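Local coordinates for antifreeze protein (Uncultured bacterium, PDB 6EIO), which binds ice as an antifreeze protein, a bacterial member of the ice-binding-like family, probably through two faces of its beta-solenoid, at residues 19-24 with 102-107; 115-120 with 147-152. All blocks are in the same frame, centred on the assembly; numbering follows the deposited sequence.

Interaction 1: residues 19-24 with 102-107; sequences PLQTTV and ASDMVT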
ATOM      1  N   PRO A  19       0.576  -2.806 -22.571  1.00  9.45           N
ATOM      2  CA  PRO A  19      -0.668  -2.993 -23.329  1.00 10.18           C
ATOM      3  C   PRO A  19      -1.874  -2.709 -22.442  1.00  7.83           C
ATOM      4  O   PRO A  19      -1.764  -2.543 -21.226  1.00  9.27           O
ATOM      5  CB  PRO A  19      -0.621  -4.460 -23.763  1.00 11.06           C
ATOM      6  CG  PRO A  19       0.116  -5.123 -22.665  1.00 13.94           C
ATOM      7  CD  PRO A  19       1.162  -4.107 -22.190  1.00 12.80           C
ATOM      8  N   LEU A  20      -3.042  -2.638 -23.080  1.00  7.91           N
ATOM      9  CA  LEU A  20      -4.295  -2.364 -22.392  1.00  6.95           C
ATOM     10  C   LEU A  20      -5.043  -3.672 -22.162  1.00  6.98           C
ATOM     11  O   LEU A  20      -5.424  -4.362 -23.112  1.00  8.42           O
ATOM     12  CB  LEU A  20      -5.140  -1.382 -23.191  1.00  7.42           C
ATOM     13  CG  LEU A  20      -6.409  -0.912 -22.492  1.00  7.43           C
ATOM     14  CD1 LEU A  20      -6.136  -0.338 -21.095  1.00  9.16           C
ATOM     15  CD2 LEU A  20      -7.083   0.130 -23.374  1.00  9.19           C
ATOM     16  N   GLN A  21      -5.249  -4.007 -20.895  1.00  6.79           N
ATOM     17  CA  GLN A  21      -5.900  -5.245 -20.506  1.00  6.66           C
ATOM     18  C   GLN A  21      -7.414  -5.155 -20.663  1.00  6.92           C
ATOM     19  O   GLN A  21      -8.019  -4.089 -20.554  1.00  7.98           O
ATOM     20  CB  GLN A  21      -5.544  -5.579 -19.051  1.00  7.04           C
ATOM     21  CG  GLN A  21      -4.059  -5.843 -18.881  1.00  6.51           C
ATOM     22  CD  GLN A  21      -3.670  -6.127 -17.446  1.00  6.42           C
ATOM     23  OE1 GLN A  21      -4.342  -6.889 -16.755  1.00  6.93           O
ATOM     24  NE2 GLN A  21      -2.564  -5.546 -17.008  1.00  6.79           N
ATOM     25  N   THR A  22      -8.025  -6.321 -20.910  1.00  9.07           N
ATOM     26  CA  THR A  22      -9.476  -6.412 -20.925  0.51  8.56           C
ATOM     27  C   THR A  22     -10.045  -7.036 -19.664  1.00  8.38           C
ATOM     28  O   THR A  22     -11.160  -6.684 -19.276  1.00 10.80           O
ATOM     29  CB  THR A  22      -9.983  -7.221 -22.126  0.51  9.39           C
ATOM     30  OG1 THR A  22      -9.394  -8.528 -22.104  0.51  9.40           O
ATOM     31  CG2 THR A  22      -9.683  -6.505 -23.428  0.51 13.95           C
ATOM     32  N   THR A  23      -9.323  -7.933 -18.999  1.00  7.70           N
ATOM     33  CA  THR A  23      -9.871  -8.538 -17.791  1.00  7.89           C
ATOM     34  C   THR A  23     -10.079  -7.464 -16.731  1.00  8.05           C
ATOM     35  O   THR A  23      -9.177  -6.672 -16.449  1.00  8.39           O
ATOM     36  CB  THR A  23      -8.925  -9.610 -17.264  1.00  9.15           C
ATOM     37  OG1 THR A  23      -8.765 -10.612 -18.267  1.00  9.76           O
ATOM     38  CG2 THR A  23      -9.459 -10.233 -15.986  1.00 11.69           C
ATOM     39  N   VAL A  24     -11.261  -7.457 -16.134  1.00  8.73           N
ATOM     40  CA  VAL A  24     -11.622  -6.506 -15.096  1.00  8.87           C
ATOM     41  C   VAL A  24     -11.299  -7.148 -13.746  1.00  8.93           C
ATOM     42  O   VAL A  24     -11.923  -8.134 -13.367  1.00 11.41           O
ATOM     43  CB  VAL A  24     -13.110  -6.145 -15.202  1.00 10.46           C
ATOM     44  CG1 VAL A  24     -13.552  -5.237 -14.062  1.00 13.62           C
ATOM     45  CG2 VAL A  24     -13.411  -5.504 -16.539  1.00 11.67           C
ATOM     46  N   ALA A 102      -4.564 -13.864 -14.915  1.00  8.89           N
ATOM     47  CA  ALA A 102      -5.381 -13.564 -16.073  1.00 10.24           C
ATOM     48  C   ALA A 102      -4.528 -13.743 -17.310  1.00  9.05           C
ATOM     49  O   ALA A 102      -3.333 -13.454 -17.304  1.00  9.41           O
ATOM     50  CB  ALA A 102      -5.891 -12.126 -16.031  1.00 12.80           C
ATOM     51  N   SER A 103      -5.164 -14.189 -18.396  1.00 10.75           N
ATOM     52  CA  SER A 103      -4.421 -14.463 -19.625  1.00 12.57           C
ATOM     53  C   SER A 103      -3.750 -13.212 -20.177  1.00  9.93           C
ATOM     54  O   SER A 103      -2.733 -13.310 -20.877  1.00 12.99           O
ATOM     55  CB  SER A 103      -5.348 -15.059 -20.684  1.00 15.62           C
ATOM     56  OG  SER A 103      -6.409 -14.177 -20.999  1.00 20.59           O
ATOM     57  N   ASP A 104      -4.315 -12.041 -19.895  1.00  9.18           N
ATOM     58  CA  ASP A 104      -3.815 -10.767 -20.386  1.00  8.67           C
ATOM     59  C   ASP A 104      -3.053  -9.970 -19.320  1.00  7.68           C
ATOM     60  O   ASP A 104      -2.786  -8.782 -19.522  1.00  8.42           O
ATOM     61  CB  ASP A 104      -4.956  -9.940 -20.986  1.00  9.06           C
ATOM     62  CG  ASP A 104      -6.110  -9.688 -19.999  1.00  9.03           C
ATOM     63  OD1 ASP A 104      -6.313 -10.489 -19.074  1.00 10.00           O
ATOM     64  OD2 ASP A 104      -6.824  -8.678 -20.146  1.00 13.35           O
ATOM     65  N   MET A 105      -2.666 -10.594 -18.210  1.00  7.71           N
ATOM     66  CA  MET A 105      -1.894  -9.861 -17.222  0.51  7.36           C
ATOM     67  C   MET A 105      -0.545  -9.454 -17.804  1.00  7.14           C
ATOM     68  O   MET A 105      -0.034 -10.053 -18.757  1.00  8.69           O
ATOM     69  CB  MET A 105      -1.703 -10.691 -15.966  0.51  7.94           C
ATOM     70  CG  MET A 105      -0.654 -11.739 -16.100  0.51  8.31           C
ATOM     71  SD  MET A 105      -0.456 -12.586 -14.539  0.51  9.60           S
ATOM     72  CE  MET A 105      -1.692 -13.758 -14.533  0.51  9.40           C
ATOM     73  N   VAL A 106       0.035  -8.417 -17.214  1.00  6.96           N
ATOM     74  CA  VAL A 106       1.238  -7.798 -17.739  1.00  6.70           C
ATOM     75  C   VAL A 106       2.386  -7.965 -16.761  1.00  6.83           C
ATOM     76  O   VAL A 106       2.248  -7.646 -15.577  1.00  8.00           O
ATOM     77  CB  VAL A 106       0.957  -6.325 -18.076  1.00  7.84           C
ATOM     78  CG1 VAL A 106       2.222  -5.563 -18.413  1.00  9.87           C
ATOM     79  CG2 VAL A 106      -0.023  -6.257 -19.239  1.00 11.41           C
ATOM     80  N   THR A 107       3.526  -8.404 -17.268  1.00  7.75           N
ATOM     81  CA  THR A 107       4.741  -8.453 -16.474  1.00  9.46           C
ATOM     82  C   THR A 107       5.474  -7.116 -16.547  1.00 10.85           C
ATOM     83  O   THR A 107       5.655  -6.531 -17.618  1.00 12.96           O
ATOM     84  CB  THR A 107       5.632  -9.599 -16.921  1.00 14.68           C
ATOM     85  OG1 THR A 107       5.946  -9.429 -18.299  1.00 24.98           O
ATOM     86  CG2 THR A 107       4.917 -10.897 -16.720  1.00 18.20           C
TER
HETATM   87  O   HOH W   1      -5.301  -9.200 -16.650  1.00 14.67           O
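The N-terminal arm 19-24 runs along the outer edge of the ice-binding-like beta-solenoid, where T22 and T23 are anchored by D104. This aspartate sits in a type I beta turn from A102 to M105, closed by the bond from M105 N to A102 O, which leads the chain into strand 106-107. The D104 carboxylate is shared among three donors. Its OD2 accepts the T22 amide N at 2.8 Å, nearly along the C-O axis but through a bent N-H...O angle of 139°. The T23 amide N reaches the same OD2, also at 2.8 Å, on the syn lone pair and almost straight at 172°. The other oxygen, OD1, takes the T23 hydroxyl OG1 at 2.6 Å, on the syn side and 25° out of the carboxylate plane. T23 can offer both groups because OG1 is turned anti to its carbonyl carbon, beside its own backbone N. Q21 passes over the turn, with its CG 3.3 Å from D104 O. Its extended chain carries the amide onward, so that NE2 lies 3.5 Å from V106 CG2, while OE1 accepts a hydrogen bond from L121 N in the neighbouring strand 120-124. A water lies 2.9 Å from D104 OD1 and very close to Q21 OE1; with more acceptors around it than it has protons, it is doubtful that it serves both at once. Beyond Q21, P19 and V106 meet tip to tip, CG of the proline 3.6 Å from CG2 of the valine. With OD2 gripped by two amides and OD1 by the T23 hydroxyl, the carboxylate's rotation is fixed; these bonds pin the otherwise irregular arm to the turn, and would be expected to stabilise the ionised carboxylate.

Interaction 2: residues 115-120 with 147-152; sequences LTLTPG and FVIQIA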
ATOM      1  N   LEU A 115       6.367   5.524 -16.105  1.00  8.76           N
ATOM      2  CA  LEU A 115       5.372   4.696 -16.760  1.00  9.02           C
ATOM      3  C   LEU A 115       3.966   5.072 -16.320  1.00  8.29           C
ATOM      4  O   LEU A 115       3.731   5.500 -15.197  1.00 10.99           O
ATOM      5  CB  LEU A 115       5.577   3.224 -16.448  1.00 11.01           C
ATOM      6  CG  LEU A 115       6.805   2.585 -17.041  1.00 17.99           C
ATOM      7  CD1 LEU A 115       6.797   1.123 -16.640  1.00 21.96           C
ATOM      8  CD2 LEU A 115       6.857   2.730 -18.554  1.00 25.51           C
ATOM      9  N   THR A 116       3.035   4.873 -17.236  1.00  7.88           N
ATOM     10  CA  THR A 116       1.615   4.871 -16.962  1.00  8.04           C
ATOM     11  C   THR A 116       1.110   3.440 -16.948  1.00  9.44           C
ATOM     12  O   THR A 116       1.349   2.667 -17.871  1.00 14.85           O
ATOM     13  CB  THR A 116       0.846   5.665 -17.995  1.00  8.80           C
ATOM     14  OG1 THR A 116       1.048   7.039 -17.711  1.00 10.28           O
ATOM     15  CG2 THR A 116      -0.640   5.345 -17.905  1.00 13.69           C
ATOM     16  N   LEU A 117       0.425   3.097 -15.889  1.00  6.62           N
ATOM     17  CA  LEU A 117      -0.219   1.801 -15.730  1.00  5.70           C
ATOM     18  C   LEU A 117      -1.723   1.997 -15.854  1.00  5.36           C
ATOM     19  O   LEU A 117      -2.329   2.745 -15.083  1.00  5.93           O
ATOM     20  CB  LEU A 117       0.143   1.175 -14.387  1.00  6.60           C
ATOM     21  CG  LEU A 117       1.633   0.977 -14.134  1.00  9.46           C
ATOM     22  CD1 LEU A 117       1.855   0.289 -12.799  1.00 13.48           C
ATOM     23  CD2 LEU A 117       2.279   0.190 -15.269  1.00 13.29           C
ATOM     24  N   THR A 118      -2.316   1.312 -16.819  1.00  5.34           N
ATOM     25  CA  THR A 118      -3.752   1.265 -17.016  1.00  5.30           C
ATOM     26  C   THR A 118      -4.341   0.105 -16.207  1.00  5.05           C
ATOM     27  O   THR A 118      -3.616  -0.684 -15.591  1.00  5.38           O
ATOM     28  CB  THR A 118      -4.032   1.182 -18.525  1.00  5.69           C
ATOM     29  OG1 THR A 118      -3.201   0.170 -19.108  1.00  6.23           O
ATOM     30  CG2 THR A 118      -3.703   2.509 -19.213  1.00  7.03           C
ATOM     31  N   PRO A 119      -5.676   0.004 -16.122  1.00  5.30           N
ATOM     32  CA  PRO A 119      -6.272  -0.942 -15.165  1.00  5.53           C
ATOM     33  C   PRO A 119      -5.919  -2.386 -15.469  1.00  5.35           C
ATOM     34  O   PRO A 119      -5.770  -2.788 -16.626  1.00  6.14           O
ATOM     35  CB  PRO A 119      -7.772  -0.690 -15.309  1.00  6.05           C
ATOM     36  CG  PRO A 119      -7.846   0.763 -15.729  1.00  6.24           C
ATOM     37  CD  PRO A 119      -6.700   0.899 -16.697  1.00  6.09           C
ATOM     38  N   GLY A 120      -5.840  -3.184 -14.411  1.00  5.29           N
ATOM     39  CA  GLY A 120      -5.650  -4.618 -14.556  1.00  5.70           C
ATOM     40  C   GLY A 120      -4.669  -5.170 -13.551  1.00  5.39           C
ATOM     41  O   GLY A 120      -4.550  -4.657 -12.427  1.00  6.20           O
ATOM     42  N   PHE A 147      -6.510  -1.735  -9.978  1.00  4.90           N
ATOM     43  CA  PHE A 147      -5.123  -1.987 -10.338  1.00  4.98           C
ATOM     44  C   PHE A 147      -4.511  -2.861  -9.253  1.00  4.94           C
ATOM     45  O   PHE A 147      -4.497  -2.460  -8.086  1.00  5.50           O
ATOM     46  CB  PHE A 147      -4.333  -0.671 -10.423  1.00  5.37           C
ATOM     47  CG  PHE A 147      -4.966   0.435 -11.243  1.00  5.04           C
ATOM     48  CD1 PHE A 147      -5.983   1.220 -10.705  1.00  5.32           C
ATOM     49  CD2 PHE A 147      -4.493   0.745 -12.522  1.00  5.54           C
ATOM     50  CE1 PHE A 147      -6.508   2.290 -11.426  1.00  5.87           C
ATOM     51  CE2 PHE A 147      -5.007   1.818 -13.221  1.00  5.91           C
ATOM     52  CZ  PHE A 147      -6.023   2.579 -12.678  1.00  5.91           C
ATOM     53  N   VAL A 148      -4.001  -4.038  -9.638  1.00  5.03           N
ATOM     54  CA  VAL A 148      -3.388  -4.973  -8.694  1.00  5.25           C
ATOM     55  C   VAL A 148      -1.968  -5.254  -9.164  1.00  5.27           C
ATOM     56  O   VAL A 148      -1.770  -5.661 -10.317  1.00  5.74           O
ATOM     57  CB  VAL A 148      -4.179  -6.287  -8.603  1.00  5.61           C
ATOM     58  CG1 VAL A 148      -3.480  -7.277  -7.668  1.00  6.46           C
ATOM     59  CG2 VAL A 148      -5.616  -6.024  -8.159  1.00  6.94           C
ATOM     60  N   ILE A 149      -0.992  -5.065  -8.268  1.00  5.34           N
ATOM     61  CA  ILE A 149       0.409  -5.302  -8.597  0.53  5.51           C
ATOM     62  C   ILE A 149       0.974  -6.333  -7.637  1.00  5.35           C
ATOM     63  O   ILE A 149       0.966  -6.139  -6.416  1.00  6.46           O
ATOM     64  CB  ILE A 149       1.246  -4.023  -8.566  0.53  6.20           C
ATOM     65  CG1 ILE A 149       0.683  -3.008  -9.547  0.53  7.80           C
ATOM     66  CG2 ILE A 149       2.686  -4.356  -8.936  0.53  6.87           C
ATOM     67  CD1 ILE A 149       1.281  -1.642  -9.397  0.53 10.50           C
ATOM     68  N   GLN A 150       1.452  -7.442  -8.205  1.00  5.58           N
ATOM     69  CA  GLN A 150       2.038  -8.558  -7.467  1.00  5.74           C
ATOM     70  C   GLN A 150       3.555  -8.437  -7.554  1.00  5.68           C
ATOM     71  O   GLN A 150       4.096  -8.301  -8.656  1.00  7.27           O
ATOM     72  CB  GLN A 150       1.645  -9.891  -8.103  1.00  6.36           C
ATOM     73  CG  GLN A 150       0.146 -10.103  -8.184  1.00  7.02           C
ATOM     74  CD  GLN A 150      -0.232 -11.289  -9.042  1.00  7.22           C
ATOM     75  OE1 GLN A 150       0.451 -11.601 -10.035  1.00  9.51           O
ATOM     76  NE2 GLN A 150      -1.311 -11.939  -8.696  1.00  7.76           N
ATOM     77  N   ILE A 151       4.244  -8.485  -6.417  1.00  5.68           N
ATOM     78  CA  ILE A 151       5.680  -8.228  -6.378  1.00  5.63           C
ATOM     79  C   ILE A 151       6.373  -9.369  -5.637  1.00  5.90           C
ATOM     80  O   ILE A 151       6.152  -9.563  -4.440  1.00  6.62           O
ATOM     81  CB  ILE A 151       5.989  -6.869  -5.731  1.00  5.77           C
ATOM     82  CG1 ILE A 151       5.256  -5.754  -6.486  1.00  6.63           C
ATOM     83  CG2 ILE A 151       7.486  -6.622  -5.701  1.00  6.83           C
ATOM     84  CD1 ILE A 151       5.120  -4.488  -5.709  1.00  8.42           C
ATOM     85  N   ALA A 152       7.243 -10.095  -6.347  1.00  7.17           N
ATOM     86  CA  ALA A 152       7.893 -11.288  -5.791  1.00  7.66           C
ATOM     87  C   ALA A 152       8.978 -10.975  -4.775  1.00  6.40           C
ATOM     88  O   ALA A 152       9.343 -11.856  -3.993  1.00  7.78           O
ATOM     89  CB  ALA A 152       8.535 -12.097  -6.914  1.00 11.39           C
TER
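F147 and P119 lie side by side and point the same way, the proline over the rim of the phenyl ring: P119 CB stands 4.3 Å above the ring plane, and P119 CG is 3.9 Å from F147 CE2. F147 CG stands anti to its carbonyl carbon (chi1 -49°), beside the backbone N; farther out on the ring, CE2 is approached obliquely by L117 O at 3.4 Å. F137 meets the same ring edge-to-face. L117 and I149 cross at about a right angle, their CD1 methyls 4.0 Å apart in one of two I149 conformers. The backbones join beside this packing: V148 N donates to G120 O at 2.9 Å and 167°, and F147 CA makes a CH...O contact with that oxygen at 3.4 Å, in keeping with the parallel bridge between G120 and F147. An alanine at F147 would probably open a gap against P119 and the L117 carbonyl, and leave F137 without its edge-to-face partner. Segment 115-120 turns from strand 116-117 of one sheet into strand 120-124 of another, and the parallel pairing with 147-151 stacks the next coil on it, an arrangement typical of a beta-solenoid corner with its apolar side chains buried.

The two contacts come in series along the chain, interaction 1 closing before interaction 2 opens, and their centres are about 10 Å apart on the same side of the protein's centre. Strand 120-124 joins them: it pairs in parallel with 106-107 from interaction 1 and with 147-151 from interaction 2, so the three strands follow one another in successive layers of the solenoid. The contacts also touch directly, Q21 OE1 lying 3.4 Å from G120 CA and L20 packing on T118. Interaction 1, a surface contact, attaches the N-terminal arm with this packing to the outside of a corner, while interaction 2, a buried one, packs the inside of that corner.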